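Local coordinates for oxysterol-binding protein homolog 1 (Saccharomyces cerevisiae, PDB 5H28) that carries sterols and other lipids between membranes through the cytosol, and is targeted to the nucleus-vacuole junction by the ankyrin-repeat domain examined here, at residues M44-V49 against L90-Y95; L77-R82 against A103-Q108; L121-M126 against Q134-K139. All coordinates share one frame; numbering follows the deposited sequence.

Contact 1 (M44-V49 against L90-Y95); sequences MLHYAV and LHIAAY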
loop_
_atom_site.group_PDB
_atom_site.type_symbol
_atom_site.label_atom_id
_atom_site.label_comp_id
_atom_site.label_asym_id
_atom_site.label_seq_id
_atom_site.Cartn_x
_atom_site.Cartn_y
_atom_site.Cartn_z
ATOM N N MET A 44 2.419 -10.480 -18.507
ATOM C CA MET A 44 1.790 -11.791 -18.498
ATOM C C MET A 44 0.544 -11.887 -17.625
ATOM O O MET A 44 -0.449 -12.490 -18.031
ATOM C CB MET A 44 2.799 -12.864 -18.087
ATOM C CG MET A 44 2.196 -14.266 -17.993
ATOM S SD MET A 44 3.445 -15.565 -17.939
ATOM C CE MET A 44 4.382 -15.069 -16.499
ATOM N N LEU A 45 0.582 -11.297 -16.435
ATOM C CA LEU A 45 -0.583 -11.354 -15.562
ATOM C C LEU A 45 -1.760 -10.601 -16.185
ATOM O O LEU A 45 -2.910 -11.019 -16.038
ATOM C CB LEU A 45 -0.254 -10.799 -14.173
ATOM C CG LEU A 45 -1.355 -10.975 -13.122
ATOM C CD1 LEU A 45 -1.767 -12.440 -13.037
ATOM C CD2 LEU A 45 -0.848 -10.482 -11.772
ATOM N N HIS A 46 -1.478 -9.500 -16.883
ATOM C CA HIS A 46 -2.539 -8.747 -17.551
ATOM C C HIS A 46 -3.195 -9.652 -18.586
ATOM O O HIS A 46 -4.419 -9.767 -18.649
ATOM C CB HIS A 46 -1.978 -7.528 -18.295
ATOM C CG HIS A 46 -1.678 -6.353 -17.419
ATOM N ND1 HIS A 46 -0.606 -6.317 -16.553
ATOM C CD2 HIS A 46 -2.296 -5.154 -17.302
ATOM C CE1 HIS A 46 -0.577 -5.146 -15.942
ATOM N NE2 HIS A 46 -1.593 -4.421 -16.379
ATOM N N TYR A 47 -2.369 -10.286 -19.409
ATOM C CA TYR A 47 -2.890 -11.155 -20.451
ATOM C C TYR A 47 -3.613 -12.369 -19.888
ATOM O O TYR A 47 -4.600 -12.823 -20.459
ATOM C CB TYR A 47 -1.762 -11.591 -21.394
ATOM C CG TYR A 47 -1.151 -10.438 -22.161
ATOM C CD1 TYR A 47 -1.957 -9.501 -22.803
ATOM C CD2 TYR A 47 0.231 -10.279 -22.240
ATOM C CE1 TYR A 47 -1.406 -8.431 -23.503
ATOM C CE2 TYR A 47 0.795 -9.208 -22.940
ATOM C CZ TYR A 47 -0.032 -8.292 -23.566
ATOM O OH TYR A 47 0.510 -7.229 -24.255
ATOM N N ALA A 48 -3.131 -12.893 -18.766
ATOM C CA ALA A 48 -3.771 -14.051 -18.160
ATOM C C ALA A 48 -5.152 -13.673 -17.650
ATOM O O ALA A 48 -6.100 -14.441 -17.788
ATOM C CB ALA A 48 -2.921 -14.587 -17.026
ATOM N N VAL A 49 -5.268 -12.489 -17.054
ATOM C CA VAL A 49 -6.558 -12.032 -16.550
ATOM C C VAL A 49 -7.553 -11.914 -17.704
ATOM O O VAL A 49 -8.753 -12.124 -17.527
ATOM C CB VAL A 49 -6.424 -10.662 -15.839
ATOM C CG1 VAL A 49 -7.799 -10.045 -15.602
ATOM C CG2 VAL A 49 -5.699 -10.842 -14.521
ATOM N N LEU A 90 -5.720 -5.750 -11.743
ATOM C CA LEU A 90 -6.984 -5.558 -11.034
ATOM C C LEU A 90 -7.927 -4.674 -11.854
ATOM O O LEU A 90 -9.132 -4.918 -11.883
ATOM C CB LEU A 90 -6.735 -4.935 -9.659
ATOM C CG LEU A 90 -7.951 -4.792 -8.738
ATOM C CD1 LEU A 90 -8.508 -6.163 -8.367
ATOM C CD2 LEU A 90 -7.539 -4.030 -7.485
ATOM N N HIS A 91 -7.388 -3.651 -12.518
ATOM C CA HIS A 91 -8.217 -2.781 -13.354
ATOM C C HIS A 91 -8.834 -3.603 -14.480
ATOM O O HIS A 91 -10.017 -3.468 -14.795
ATOM C CB HIS A 91 -7.395 -1.672 -14.020
ATOM C CG HIS A 91 -7.067 -0.515 -13.129
ATOM N ND1 HIS A 91 -5.964 -0.501 -12.305
ATOM C CD2 HIS A 91 -7.657 0.697 -12.989
ATOM C CE1 HIS A 91 -5.884 0.672 -11.701
ATOM N NE2 HIS A 91 -6.898 1.417 -12.099
ATOM N N ILE A 92 -8.010 -4.443 -15.096
ATOM C CA ILE A 92 -8.457 -5.277 -16.200
ATOM C C ILE A 92 -9.502 -6.289 -15.740
ATOM O O ILE A 92 -10.518 -6.488 -16.403
ATOM C CB ILE A 92 -7.254 -6.020 -16.848
ATOM C CG1 ILE A 92 -6.195 -5.010 -17.311
ATOM C CG2 ILE A 92 -7.731 -6.882 -18.009
ATOM C CD1 ILE A 92 -6.668 -3.985 -18.326
ATOM N N ALA A 93 -9.255 -6.922 -14.599
ATOM C CA ALA A 93 -10.185 -7.910 -14.073
ATOM C C ALA A 93 -11.535 -7.284 -13.736
ATOM O O ALA A 93 -12.582 -7.871 -14.004
ATOM C CB ALA A 93 -9.593 -8.577 -12.840
ATOM N N ALA A 94 -11.505 -6.097 -13.140
ATOM C CA ALA A 94 -12.729 -5.399 -12.769
ATOM C C ALA A 94 -13.530 -5.015 -14.007
ATOM O O ALA A 94 -14.737 -5.234 -14.073
ATOM C CB ALA A 94 -12.393 -4.153 -11.958
ATOM N N TYR A 95 -12.855 -4.448 -14.998
ATOM C CA TYR A 95 -13.550 -4.044 -16.207
ATOM C C TYR A 95 -14.143 -5.230 -16.965
ATOM O O TYR A 95 -15.250 -5.137 -17.504
ATOM C CB TYR A 95 -12.612 -3.278 -17.140
ATOM C CG TYR A 95 -13.306 -2.833 -18.401
ATOM C CD1 TYR A 95 -14.294 -1.847 -18.362
ATOM C CD2 TYR A 95 -13.039 -3.450 -19.621
ATOM C CE1 TYR A 95 -15.003 -1.493 -19.504
ATOM C CE2 TYR A 95 -13.740 -3.103 -20.770
ATOM C CZ TYR A 95 -14.722 -2.127 -20.703
ATOM O OH TYR A 95 -15.428 -1.799 -21.835
#
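Val49 holds CG1 on the far side from its own backbone N (chi1 167°), and this carries the methyl over to the 90-95 helix, where it meets Ala93 on its main chain, 3.5 Å from Ala93 CA. His46 is turned differently: its CG lies beside the backbone N (chi1 -79°), and the ring swings nearer to the opposing helix than its CB alone would reach.

Val49 CG1 does most of the work, since it also lies 3.6 Å from Ala93 CB and 4.0 Å from Ile92 CG2. One methyl is thus set against two consecutive residues. The small side chain of Ala93 matches this closeness: the CA atoms of Val49 and Ala93 are 6.0 Å apart, whereas those of His46 and Ile92 are 7.0 Å apart. At the second point, Ile92 CG1 meets the ring carbon His46 CD2 at 3.9 Å, the two side chains crossing at about a right angle. The ring's polar end is engaged with the loop before the second helix through a hydrogen bond between His46 NE2 and Asn87 O, which should restrain its rotation.

Ile101 of helix 99-106 touches both Val49 and Ala93, extending the apolar layer. The segment axes approach to 9.1 Å and run almost parallel, 9° apart. Side-by-side helices from successive predicted repeats, with His91 ND1 bonded to Thr88 OG1 within a TPLH sequence and His91 NE2 reaching forward to Leu121 O, are the signature of stacked ankyrin repeats.

Contact 2 (L77-R82 against A103-Q108); sequences LDLNER and AFLLDQ
Leu79 CD2 presses to within 3.4 Å of Gln108 CB, unusually close for two saturated carbons, and Leu79 itself departs from a staggered first torsion, with chi1 at -148°. The off-rotamer setting and the short approach together suggest a tightly fitted side chain. Its two methyls divide the partners: CD2 meets the root of Gln108, with Gln108 CG following at 3.8 Å, while CD1 lies 3.9 Å from Leu105 CD2. Leu79 crosses Gln108 at about a right angle but Leu105 at a slant. Val61 of helix 54-64 and Leu45 of helix 44-51 also touch Leu79, adding apolar neighbours to it.

The leucine projects from a type I beta turn, Asp78 to Glu81, closed by Glu81 N on Asp78 O. An Asx turn reinforces it: Asn80 N donates to Asp78 OD1 at 2.8 Å, reaching the oxygen from above the carboxylate plane. This turn belongs to the loop leading to helix 89-95, and its LNERD sequence, followed shortly by GNTPLH, resembles the ankyrin consensus. As in other ankyrin repeats, the asparagine ties neighbouring loops together, Asn80 ND2 bonding to Thr110 O and Asn80 OD1 to Asn112 N.

Across the interface, Gln108 offers Leu79 its aliphatic root and directs its amide elsewhere. The chain bends at chi2, bringing CD 3.8 Å above one face of the Phe104 ring, toward the rim. From there Gln108 NE2 donates to Phe104 O at 2.9 Å, with an N-H...O angle of 164°. That carbonyl also accepts from Asp107 N, and the two donors arrive from opposite faces of its plane.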
loop_
_atom_site.group_PDB
_atom_site.type_symbol
_atom_site.label_atom_id
_atom_site.label_comp_id
_atom_site.label_asym_id
_atom_site.label_seq_id
_atom_site.Cartn_x
_atom_site.Cartn_y
_atom_site.Cartn_z
ATOM N N LEU A 77 7.181 -10.980 -10.654
ATOM C CA LEU A 77 6.074 -10.265 -11.261
ATOM C C LEU A 77 5.419 -9.344 -10.252
ATOM O O LEU A 77 5.223 -9.703 -9.087
ATOM C CB LEU A 77 5.052 -11.258 -11.817
ATOM C CG LEU A 77 5.627 -12.252 -12.831
ATOM C CD1 LEU A 77 4.511 -13.137 -13.355
ATOM C CD2 LEU A 77 6.306 -11.503 -13.979
ATOM N N ASP A 78 5.101 -8.141 -10.712
ATOM C CA ASP A 78 4.471 -7.126 -9.887
ATOM C C ASP A 78 2.961 -7.282 -10.009
ATOM O O ASP A 78 2.398 -7.152 -11.096
ATOM C CB ASP A 78 4.895 -5.740 -10.377
ATOM C CG ASP A 78 4.442 -4.627 -9.456
ATOM O OD1 ASP A 78 3.606 -4.882 -8.562
ATOM O OD2 ASP A 78 4.922 -3.489 -9.636
ATOM N N LEU A 79 2.305 -7.574 -8.895
ATOM C CA LEU A 79 0.862 -7.740 -8.893
ATOM C C LEU A 79 0.196 -6.428 -9.306
ATOM O O LEU A 79 -0.927 -6.416 -9.808
ATOM C CB LEU A 79 0.401 -8.142 -7.490
ATOM C CG LEU A 79 -0.813 -9.057 -7.365
ATOM C CD1 LEU A 79 -0.583 -10.330 -8.163
ATOM C CD2 LEU A 79 -1.040 -9.381 -5.895
ATOM N N ASN A 80 0.915 -5.325 -9.112
ATOM C CA ASN A 80 0.409 -3.997 -9.422
ATOM C C ASN A 80 1.063 -3.344 -10.637
ATOM O O ASN A 80 1.081 -2.118 -10.754
ATOM C CB ASN A 80 0.575 -3.115 -8.189
ATOM C CG ASN A 80 0.059 -3.791 -6.939
ATOM O OD1 ASN A 80 -1.121 -4.124 -6.849
ATOM N ND2 ASN A 80 0.943 -4.013 -5.970
ATOM N N GLU A 81 1.593 -4.172 -11.534
ATOM C CA GLU A 81 2.230 -3.702 -12.765
ATOM C C GLU A 81 1.267 -2.810 -13.548
ATOM O O GLU A 81 0.108 -3.164 -13.733
ATOM C CB GLU A 81 2.603 -4.908 -13.633
ATOM C CG GLU A 81 3.231 -4.581 -14.989
ATOM C CD GLU A 81 4.717 -4.301 -14.897
ATOM O OE1 GLU A 81 5.371 -4.870 -13.998
ATOM O OE2 GLU A 81 5.236 -3.527 -15.734
ATOM N N ARG A 82 1.742 -1.660 -14.015
ATOM C CA ARG A 82 0.890 -0.765 -14.797
ATOM C C ARG A 82 1.252 -0.869 -16.276
ATOM O O ARG A 82 2.436 -0.818 -16.631
ATOM C CB ARG A 82 1.057 0.688 -14.328
ATOM C CG ARG A 82 0.591 0.939 -12.896
ATOM C CD ARG A 82 0.828 2.380 -12.437
ATOM N NE ARG A 82 -0.174 3.332 -12.922
ATOM C CZ ARG A 82 0.073 4.293 -13.808
ATOM N NH1 ARG A 82 1.289 4.429 -14.320
ATOM N NH2 ARG A 82 -0.887 5.141 -14.160
ATOM N N ALA A 103 -11.586 -10.785 -6.498
ATOM C CA ALA A 103 -11.545 -11.185 -5.100
ATOM C C ALA A 103 -10.207 -11.821 -4.736
ATOM O O ALA A 103 -9.657 -11.554 -3.665
ATOM C CB ALA A 103 -12.685 -12.148 -4.797
ATOM N N PHE A 104 -9.684 -12.655 -5.630
ATOM C CA PHE A 104 -8.406 -13.316 -5.396
ATOM C C PHE A 104 -7.294 -12.283 -5.273
ATOM O O PHE A 104 -6.502 -12.317 -4.337
ATOM C CB PHE A 104 -8.095 -14.283 -6.544
ATOM C CG PHE A 104 -6.696 -14.833 -6.515
ATOM C CD1 PHE A 104 -6.282 -15.682 -5.494
ATOM C CD2 PHE A 104 -5.787 -14.500 -7.517
ATOM C CE1 PHE A 104 -4.986 -16.192 -5.470
ATOM C CE2 PHE A 104 -4.485 -15.006 -7.500
ATOM C CZ PHE A 104 -4.086 -15.853 -6.475
ATOM N N LEU A 105 -7.235 -11.354 -6.219
ATOM C CA LEU A 105 -6.202 -10.332 -6.173
ATOM C C LEU A 105 -6.295 -9.478 -4.906
ATOM O O LEU A 105 -5.275 -9.155 -4.291
ATOM C CB LEU A 105 -6.283 -9.445 -7.419
ATOM C CG LEU A 105 -5.916 -10.101 -8.755
ATOM C CD1 LEU A 105 -6.206 -9.126 -9.891
ATOM C CD2 LEU A 105 -4.449 -10.519 -8.754
ATOM N N LEU A 106 -7.515 -9.124 -4.501
ATOM C CA LEU A 106 -7.701 -8.309 -3.303
ATOM C C LEU A 106 -7.276 -9.028 -2.025
ATOM O O LEU A 106 -7.069 -8.386 -0.997
ATOM C CB LEU A 106 -9.158 -7.846 -3.189
ATOM C CG LEU A 106 -9.553 -6.757 -4.193
ATOM C CD1 LEU A 106 -11.031 -6.442 -4.082
ATOM C CD2 LEU A 106 -8.724 -5.510 -3.931
ATOM N N ASP A 107 -7.137 -10.350 -2.088
ATOM C CA ASP A 107 -6.715 -11.111 -0.913
ATOM C C ASP A 107 -5.204 -11.326 -0.854
ATOM O O ASP A 107 -4.698 -11.917 0.097
ATOM C CB ASP A 107 -7.404 -12.480 -0.866
ATOM C CG ASP A 107 -8.876 -12.387 -0.508
ATOM O OD1 ASP A 107 -9.261 -11.434 0.204
ATOM O OD2 ASP A 107 -9.645 -13.279 -0.926
ATOM N N GLN A 108 -4.480 -10.851 -1.860
ATOM C CA GLN A 108 -3.031 -11.032 -1.883
ATOM C C GLN A 108 -2.292 -10.014 -1.027
ATOM O O GLN A 108 -2.661 -8.844 -0.975
ATOM C CB GLN A 108 -2.515 -10.970 -3.320
ATOM C CG GLN A 108 -3.144 -12.015 -4.220
ATOM C CD GLN A 108 -3.135 -13.388 -3.585
ATOM O OE1 GLN A 108 -2.076 -13.968 -3.349
ATOM N NE2 GLN A 108 -4.320 -13.910 -3.291
#

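Contact 3 (L121-M126 against Q134-K139); sequences LQAIEM and QMMQVK
Apolar contacts dominate where Met136 slides past Ile124, the two side chains pointing in opposite directions. The thioether reaches the backbone itself: Met136 CE lies 3.7 Å from Ile124 N and Met136 SD lies 3.8 Å from Ile124 CA. The bend at chi3 (76°) turns CE out of the line of the chain, and the methyl also touches Ala123 CB at 4.0 Å. In return, Ile124, with CG1 opposite its backbone N (chi1 -176°), extends CD1 to 4.1 Å from Met136 CB. Val102 and Cys127 touch Met136 as well. Shortening Met136 to an alanine removes SD and CE, and is likely to leave a gap beside Ile124 and Ala123.

Mixed contacts lie toward the exposed border. There Ile124 CD1 rests 3.9 Å from Gln137 N and 4.0 Å from Gln137 OE1, which is contact without bonding.

Of the polar bonds, one stays inside the loop: Gln122 N donates to Glu125 OE2 at 2.8 Å and nearly straight (171°). Gln122 OE1 is hydrogen-bonded outward to Arg140 NH2, one residue beyond 134-139.

Between residues 121-126 and 134-139 the contact is van der Waals alone, so the fit of the thioether against the backbone probably governs it, while Gln122 and Arg140 add a directional tie from loop to helix.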
loop_
_atom_site.group_PDB
_atom_site.type_symbol
_atom_site.label_atom_id
_atom_site.label_comp_id
_atom_site.label_asym_id
_atom_site.label_seq_id
_atom_site.Cartn_x
_atom_site.Cartn_y
_atom_site.Cartn_z
ATOM N N LEU A 121 -8.372 6.729 -12.722
ATOM C CA LEU A 121 -9.361 5.819 -12.164
ATOM C C LEU A 121 -8.767 4.661 -11.382
ATOM O O LEU A 121 -7.715 4.126 -11.742
ATOM C CB LEU A 121 -10.226 5.239 -13.284
ATOM C CG LEU A 121 -11.066 6.225 -14.094
ATOM C CD1 LEU A 121 -11.634 5.538 -15.329
ATOM C CD2 LEU A 121 -12.174 6.770 -13.211
ATOM N N GLN A 122 -9.455 4.282 -10.309
ATOM C CA GLN A 122 -9.047 3.134 -9.507
ATOM C C GLN A 122 -9.767 1.947 -10.128
ATOM O O GLN A 122 -10.747 2.124 -10.847
ATOM C CB GLN A 122 -9.488 3.293 -8.053
ATOM C CG GLN A 122 -8.595 4.200 -7.234
ATOM C CD GLN A 122 -9.029 4.286 -5.783
ATOM O OE1 GLN A 122 -9.485 3.301 -5.201
ATOM N NE2 GLN A 122 -8.878 5.463 -5.188
ATOM N N ALA A 123 -9.287 0.742 -9.850
ATOM C CA ALA A 123 -9.896 -0.458 -10.410
ATOM C C ALA A 123 -11.392 -0.558 -10.126
ATOM O O ALA A 123 -12.161 -0.945 -11.002
ATOM C CB ALA A 123 -9.182 -1.700 -9.880
ATOM N N ILE A 124 -11.811 -0.198 -8.918
ATOM C CA ILE A 124 -13.229 -0.300 -8.578
ATOM C C ILE A 124 -14.111 0.537 -9.501
ATOM O O ILE A 124 -15.256 0.173 -9.771
ATOM C CB ILE A 124 -13.489 0.097 -7.101
ATOM C CG1 ILE A 124 -14.967 -0.125 -6.760
ATOM C CG2 ILE A 124 -13.065 1.539 -6.853
ATOM C CD1 ILE A 124 -15.294 0.048 -5.289
ATOM N N GLU A 125 -13.568 1.643 -10.001
ATOM C CA GLU A 125 -14.313 2.521 -10.897
ATOM C C GLU A 125 -14.402 1.972 -12.315
ATOM O O GLU A 125 -15.092 2.544 -13.159
ATOM C CB GLU A 125 -13.666 3.902 -10.939
ATOM C CG GLU A 125 -13.509 4.558 -9.586
ATOM C CD GLU A 125 -12.802 5.887 -9.688
ATOM O OE1 GLU A 125 -13.453 6.893 -10.048
ATOM O OE2 GLU A 125 -11.586 5.920 -9.426
ATOM N N MET A 126 -13.702 0.872 -12.580
ATOM C CA MET A 126 -13.723 0.254 -13.904
ATOM C C MET A 126 -14.902 -0.707 -14.027
ATOM O O MET A 126 -15.257 -1.129 -15.126
ATOM C CB MET A 126 -12.432 -0.535 -14.155
ATOM C CG MET A 126 -11.145 0.273 -14.080
ATOM S SD MET A 126 -10.935 1.438 -15.440
ATOM C CE MET A 126 -10.469 0.320 -16.784
ATOM N N GLN A 134 -19.415 -3.514 -5.448
ATOM C CA GLN A 134 -19.813 -3.582 -4.048
ATOM C C GLN A 134 -18.881 -4.500 -3.263
ATOM O O GLN A 134 -18.472 -4.178 -2.146
ATOM C CB GLN A 134 -21.265 -4.064 -3.940
ATOM C CG GLN A 134 -21.750 -4.259 -2.517
ATOM C CD GLN A 134 -21.497 -5.658 -1.997
ATOM O OE1 GLN A 134 -21.585 -5.911 -0.797
ATOM N NE2 GLN A 134 -21.194 -6.584 -2.903
ATOM N N MET A 135 -18.535 -5.636 -3.858
ATOM C CA MET A 135 -17.638 -6.591 -3.220
ATOM C C MET A 135 -16.267 -5.954 -2.990
ATOM O O MET A 135 -15.638 -6.166 -1.952
ATOM C CB MET A 135 -17.521 -7.846 -4.090
ATOM C CG MET A 135 -16.490 -8.861 -3.627
ATOM S SD MET A 135 -14.875 -8.597 -4.382
ATOM C CE MET A 135 -15.196 -9.118 -6.061
ATOM N N MET A 136 -15.807 -5.162 -3.953
ATOM C CA MET A 136 -14.513 -4.501 -3.820
ATOM C C MET A 136 -14.558 -3.465 -2.707
ATOM O O MET A 136 -13.591 -3.300 -1.961
ATOM C CB MET A 136 -14.123 -3.832 -5.138
ATOM C CG MET A 136 -13.884 -4.824 -6.271
ATOM S SD MET A 136 -13.414 -3.995 -7.808
ATOM C CE MET A 136 -11.715 -3.559 -7.458
ATOM N N GLN A 137 -15.690 -2.774 -2.597
ATOM C CA GLN A 137 -15.874 -1.748 -1.578
ATOM C C GLN A 137 -15.867 -2.370 -0.188
ATOM O O GLN A 137 -15.236 -1.848 0.731
ATOM C CB GLN A 137 -17.200 -1.017 -1.809
ATOM C CG GLN A 137 -17.497 0.077 -0.797
ATOM C CD GLN A 137 -16.520 1.228 -0.883
ATOM O OE1 GLN A 137 -16.407 1.888 -1.918
ATOM N NE2 GLN A 137 -15.804 1.478 0.208
ATOM N N VAL A 138 -16.572 -3.485 -0.040
ATOM C CA VAL A 138 -16.638 -4.166 1.243
ATOM C C VAL A 138 -15.274 -4.733 1.621
ATOM O O VAL A 138 -14.851 -4.616 2.771
ATOM C CB VAL A 138 -17.694 -5.293 1.222
ATOM C CG1 VAL A 138 -17.682 -6.052 2.541
ATOM C CG2 VAL A 138 -19.075 -4.696 0.981
ATOM N N LYS A 139 -14.573 -5.333 0.662
ATOM C CA LYS A 139 -13.253 -5.882 0.956
ATOM C C LYS A 139 -12.294 -4.767 1.359
ATOM O O LYS A 139 -11.487 -4.929 2.275
ATOM C CB LYS A 139 -12.700 -6.650 -0.248
ATOM C CG LYS A 139 -13.260 -8.058 -0.375
ATOM C CD LYS A 139 -12.601 -8.809 -1.515
ATOM C CE LYS A 139 -12.983 -10.277 -1.507
ATOM N NZ LYS A 139 -12.491 -10.967 -0.276
#

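Contacts 1 and 2 are buried, contact 3 only partly. Contact 1 pairs helices of successive predicted repeats; contact 2 seats a loop turn on helix 99-106; contact 3 lays a loop on helix 130-156. Their chemistry differs accordingly: methyls and a histidine ring carbon in contact 1, a leucine against a leucine methyl and the aliphatic part of a glutamine in contact 2, a thioether against backbone with a polar, exposed border at Gln137 in contact 3. Leu105 CD1 meets Leu90 CA at 3.8 Å and Leu45 CD2 meets Leu79 CD1 at 3.6 Å, so contacts 1 and 2 share one apolar interior. Contacts 2 and 3 meet through Leu106 and Met136, with a long, weak ion pair between Asp107 and Lys139.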